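PDB 7DMB: putative methyltransferase from Emericella variicolor, which probably acts as a trans-acting, S-adenosylmethionine-dependent methyltransferase in the biosynthesis of calbistrin polyketides. Local coordinates for residues Q59-R64 with N128-R133; C69-Q74 with D114-S119. One frame throughout, in Å; residues are numbered along the deposited sequence.

Contact 1: residues Q59-R64 with N128-R133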
# COMPACT_ATOMS: atom_id res chain seq x y z
N GLN A 59 11.27 -2.86 -10.86
CA GLN A 59 10.48 -1.63 -11.02
C GLN A 59 10.45 -1.17 -12.47
O GLN A 59 9.43 -0.62 -12.93
CB GLN A 59 11.06 -0.50 -10.16
CG GLN A 59 10.77 -0.60 -8.66
CD GLN A 59 11.11 0.69 -7.94
OE1 GLN A 59 10.75 1.77 -8.40
NE2 GLN A 59 11.80 0.60 -6.82
N GLU A 60 11.56 -1.31 -13.19
CA GLU A 60 11.59 -0.97 -14.61
C GLU A 60 10.89 -2.03 -15.46
O GLU A 60 10.33 -1.71 -16.51
CB GLU A 60 13.02 -0.79 -15.09
CG GLU A 60 13.67 0.46 -14.52
CD GLU A 60 15.18 0.36 -14.44
OE1 GLU A 60 15.75 -0.55 -15.08
OE2 GLU A 60 15.78 1.19 -13.73
N MET A 61 10.93 -3.29 -15.02
CA MET A 61 10.11 -4.31 -15.67
C MET A 61 8.63 -3.98 -15.53
O MET A 61 7.86 -4.10 -16.49
CB MET A 61 10.42 -5.68 -15.08
CG MET A 61 9.90 -6.85 -15.89
SD MET A 61 9.74 -8.34 -14.89
CE MET A 61 11.46 -8.59 -14.45
N ILE A 62 8.22 -3.56 -14.32
CA ILE A 62 6.84 -3.18 -14.06
C ILE A 62 6.45 -1.98 -14.91
O ILE A 62 5.41 -1.97 -15.58
CB ILE A 62 6.65 -2.88 -12.56
CG1 ILE A 62 6.61 -4.18 -11.75
CG2 ILE A 62 5.38 -2.05 -12.30
CD1 ILE A 62 6.69 -3.95 -10.28
N ALA A 63 7.27 -0.93 -14.86
CA ALA A 63 6.94 0.28 -15.60
C ALA A 63 6.79 -0.03 -17.08
O ALA A 63 5.82 0.38 -17.72
CB ALA A 63 8.03 1.33 -15.37
N ARG A 64 7.74 -0.80 -17.62
CA ARG A 64 7.70 -1.22 -19.01
C ARG A 64 6.37 -1.90 -19.34
O ARG A 64 5.77 -1.64 -20.39
CB ARG A 64 8.86 -2.18 -19.30
CG ARG A 64 8.85 -2.77 -20.70
CD ARG A 64 9.96 -3.80 -20.87
NE ARG A 64 9.98 -4.37 -22.21
CZ ARG A 64 10.54 -3.78 -23.27
NH1 ARG A 64 11.13 -2.60 -23.14
NH2 ARG A 64 10.51 -4.38 -24.45
N ASN A 128 3.03 -10.41 -23.81
CA ASN A 128 2.91 -11.82 -23.44
C ASN A 128 4.25 -12.44 -23.08
O ASN A 128 4.31 -13.36 -22.24
CB ASN A 128 2.21 -12.58 -24.56
CG ASN A 128 0.73 -12.27 -24.61
OD1 ASN A 128 0.10 -12.11 -23.56
ND2 ASN A 128 0.17 -12.15 -25.80
N GLU A 129 5.34 -11.95 -23.69
CA GLU A 129 6.68 -12.34 -23.27
C GLU A 129 6.97 -11.92 -21.83
O GLU A 129 7.69 -12.61 -21.12
CB GLU A 129 7.72 -11.72 -24.21
CG GLU A 129 8.25 -12.65 -25.29
CD GLU A 129 8.55 -11.92 -26.60
OE1 GLU A 129 8.91 -10.71 -26.57
OE2 GLU A 129 8.42 -12.57 -27.67
N MET A 130 6.44 -10.77 -21.39
CA MET A 130 6.71 -10.33 -20.03
C MET A 130 5.92 -11.16 -19.02
O MET A 130 6.46 -11.53 -17.97
CB MET A 130 6.40 -8.84 -19.91
CG MET A 130 7.32 -7.98 -20.78
SD MET A 130 7.36 -6.26 -20.25
CE MET A 130 7.57 -6.50 -18.50
N ARG A 131 4.67 -11.49 -19.34
CA ARG A 131 3.90 -12.41 -18.51
C ARG A 131 4.60 -13.76 -18.40
O ARG A 131 4.77 -14.30 -17.30
CB ARG A 131 2.50 -12.57 -19.08
CG ARG A 131 1.78 -11.26 -19.19
CD ARG A 131 0.53 -11.40 -20.03
NE ARG A 131 -0.50 -12.17 -19.33
CZ ARG A 131 -1.41 -12.90 -19.95
NH1 ARG A 131 -1.41 -12.97 -21.28
NH2 ARG A 131 -2.33 -13.56 -19.26
N GLU A 132 5.01 -14.31 -19.54
CA GLU A 132 5.65 -15.62 -19.54
C GLU A 132 6.93 -15.61 -18.71
O GLU A 132 7.22 -16.57 -17.99
CB GLU A 132 5.93 -16.07 -20.97
CG GLU A 132 6.05 -17.57 -21.15
CD GLU A 132 7.27 -18.16 -20.44
OE1 GLU A 132 8.35 -17.54 -20.48
OE2 GLU A 132 7.13 -19.25 -19.84
N ARG A 133 7.70 -14.52 -18.82
CA ARG A 133 8.94 -14.40 -18.05
C ARG A 133 8.71 -14.51 -16.53
O ARG A 133 9.53 -15.11 -15.82
CB ARG A 133 9.60 -13.07 -18.39
CG ARG A 133 11.11 -13.07 -18.35
CD ARG A 133 11.66 -11.91 -19.18
NE ARG A 133 11.45 -10.61 -18.55
CZ ARG A 133 12.42 -9.80 -18.15
NH1 ARG A 133 13.69 -10.17 -18.31
NH2 ARG A 133 12.15 -8.63 -17.60
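Met61 and Met130 carry most of this contact, and theirs are the alpha carbons that come nearest each other, with CA to CA measuring 8.2 Å. The two side chains slide past one another in opposite directions, so the methyl end of Met130 reaches the base of Met61: Met130 CE lies 3.5 Å from Met61 CG and 3.1 Å from Met61 O, a close approach of a methyl group to a helix carbonyl. Met130 gets there with an extended chi2 and a bend at chi3 (47°), which turns CE towards the partner helix. On Met61, a chi1 of -166° sets CG beside the carbonyl carbon, on the flank where Met130 CE can meet both CG and the carbonyl O.

Seen at the level of the fold, this is a roughly antiparallel helix pair in the helical region preceding the Rossmann-type sheet: the N-to-C directions of the short segments are 143° apart and their axes approach to 11.4 Å, a wide spacing consistent with long methionine and arginine side chains filling the interface. Met65 and Leu68 of helix 56-79 and Ile143 of helix 140-157 also pack on Met130, which is accordingly buried.

Two arginines border the methionine pair. Arg64, extended from CG to NE, brings CD within 3.6 Å of Met130 SD, and the sulfur sits at the guanidinium edge, near its plane. No hydrogen bond spans the two segments. Arg133, bent at chi3, comes at Met61 from the opposite direction, and its NH2 lies alongside the bent end of the Met61 chain: Arg133 NH2 is 3.2 Å from Met61 CE, 3.3 Å from CG and 3.6 Å from SD of the same residue, with CE set obliquely against the guanidinium.

Contact 2: residues C69-Q74 with D114-S119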
# COMPACT_ATOMS: atom_id res chain seq x y z
N CYS A 69 0.74 -1.93 -21.75
CA CYS A 69 -0.72 -2.04 -21.64
C CYS A 69 -1.41 -0.69 -21.86
O CYS A 69 -2.46 -0.64 -22.50
CB CYS A 69 -1.15 -2.60 -20.28
SG CYS A 69 -0.24 -4.09 -19.69
N ALA A 70 -0.86 0.39 -21.28
CA ALA A 70 -1.51 1.69 -21.39
C ALA A 70 -1.55 2.15 -22.84
O ALA A 70 -2.57 2.68 -23.30
CB ALA A 70 -0.80 2.72 -20.51
N ILE A 71 -0.46 1.95 -23.58
CA ILE A 71 -0.44 2.23 -25.02
C ILE A 71 -1.50 1.40 -25.73
O ILE A 71 -2.27 1.91 -26.56
CB ILE A 71 0.95 1.95 -25.60
CG1 ILE A 71 2.01 2.90 -25.01
CG2 ILE A 71 0.92 2.04 -27.15
CD1 ILE A 71 3.47 2.43 -25.23
N GLN A 72 -1.56 0.11 -25.40
CA GLN A 72 -2.49 -0.82 -26.02
C GLN A 72 -3.93 -0.49 -25.70
O GLN A 72 -4.83 -0.96 -26.40
CB GLN A 72 -2.17 -2.26 -25.59
CG GLN A 72 -2.51 -3.33 -26.61
CD GLN A 72 -1.57 -3.34 -27.81
OE1 GLN A 72 -0.63 -2.57 -27.88
NE2 GLN A 72 -1.84 -4.22 -28.76
N MET A 73 -4.18 0.29 -24.64
CA MET A 73 -5.53 0.63 -24.22
C MET A 73 -6.12 1.83 -24.94
O MET A 73 -7.34 2.04 -24.88
CB MET A 73 -5.56 0.89 -22.72
CG MET A 73 -5.57 -0.37 -21.89
SD MET A 73 -4.88 -0.07 -20.25
CE MET A 73 -6.31 0.66 -19.45
N GLN A 74 -5.29 2.62 -25.62
CA GLN A 74 -5.74 3.93 -26.11
C GLN A 74 -6.92 3.79 -27.06
O GLN A 74 -7.98 4.41 -26.85
CB GLN A 74 -4.58 4.67 -26.78
CG GLN A 74 -3.46 5.01 -25.79
CD GLN A 74 -3.96 5.82 -24.61
OE1 GLN A 74 -4.59 6.88 -24.79
NE2 GLN A 74 -3.68 5.35 -23.38
N ASP A 114 10.08 3.82 -28.26
CA ASP A 114 10.13 2.57 -29.02
C ASP A 114 8.92 1.68 -28.76
O ASP A 114 8.52 0.92 -29.65
CB ASP A 114 11.41 1.79 -28.71
CG ASP A 114 12.66 2.58 -29.00
OD1 ASP A 114 12.63 3.43 -29.92
OD2 ASP A 114 13.68 2.35 -28.33
N LEU A 115 8.32 1.75 -27.56
CA LEU A 115 7.15 0.92 -27.30
C LEU A 115 5.94 1.44 -28.08
O LEU A 115 5.12 0.64 -28.57
CB LEU A 115 6.84 0.86 -25.80
CG LEU A 115 8.00 0.34 -24.93
CD1 LEU A 115 7.59 0.11 -23.47
CD2 LEU A 115 8.62 -0.91 -25.55
N VAL A 116 5.81 2.76 -28.20
CA VAL A 116 4.76 3.35 -29.02
C VAL A 116 4.98 2.98 -30.49
O VAL A 116 4.02 2.76 -31.23
CB VAL A 116 4.71 4.88 -28.82
CG1 VAL A 116 3.79 5.53 -29.84
CG2 VAL A 116 4.27 5.24 -27.39
N ALA A 117 6.25 2.86 -30.90
CA ALA A 117 6.58 2.57 -32.28
C ALA A 117 6.34 1.11 -32.68
O ALA A 117 6.31 0.81 -33.87
CB ALA A 117 8.04 2.96 -32.55
N LEU A 118 6.19 0.20 -31.72
CA LEU A 118 5.83 -1.17 -32.07
C LEU A 118 4.43 -1.20 -32.70
O LEU A 118 3.59 -0.35 -32.40
CB LEU A 118 5.85 -2.08 -30.83
CG LEU A 118 7.13 -2.31 -30.03
CD1 LEU A 118 6.86 -3.05 -28.69
CD2 LEU A 118 8.14 -3.08 -30.84
N SER A 119 4.19 -2.16 -33.58
CA SER A 119 2.84 -2.44 -34.05
C SER A 119 1.98 -2.97 -32.90
O SER A 119 2.48 -3.48 -31.89
CB SER A 119 2.86 -3.42 -35.22
OG SER A 119 3.22 -4.74 -34.79
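Helix 112-117 and the short connection that leads into helix 120-134 lie beside helix 56-79, and here Leu115 and Val116 rest against Ile71. One methyl group does most of the work: Ile71 CD1 lies 3.6 Å from Val116 CG2 and 3.8 Å from Leu115 CB, so it meets both neighbouring residues. Ile71 CG1 stands anti to the carbonyl carbon (chi1 -64°) and chi2 is extended, which carries CD1 out towards the other helix. Both partners are crossed at about a right angle, and Val116 takes part through the branch beside its own backbone N. The nearest alpha carbons, Ile71 CA and Val116 CA, are 6.7 Å apart, a close approach that matches a contact made by atoms near the backbone of the partner helix, Leu115 CB and Val116 CG2, under a single Ile71 methyl. Phe101 and Arg123 also touch Ile71, adding to its burial.

No hydrogen bond joins the two segments directly, but Arg123 links them: its NE is hydrogen-bonded to Gln72 OE1 and its NH1 to Leu115 O. Gln72 NE2 also bonds Asp120 O, tying helix 56-79 to the start of helix 120-134. Right before that helix, Ser119 OG accepts from Glu122 N, the side-chain N-cap typical of a helix start, here in the short connection between two successive helices packed on helix 56-79.

Contacts 1 and 2 share helix 56-79, which supplies residues 59-64 to one and 69-74 to the other; their centres are about 14 Å apart. Their partner helices, 112-117 and 120-134, follow each other in the chain. The order 59-64, 69-74, 114-119, 128-133 therefore places both halves of contact 2 between those of contact 1. The two meet where Arg64 NH1 lies 3.9 Å from Leu115 CD2. Helix 56-79 thus ties together successive elements of the mainly helical N-terminal region, on one side of the chain's centre and away from the S-adenosyl-L-homocysteine site of the later Rossmann-type domain.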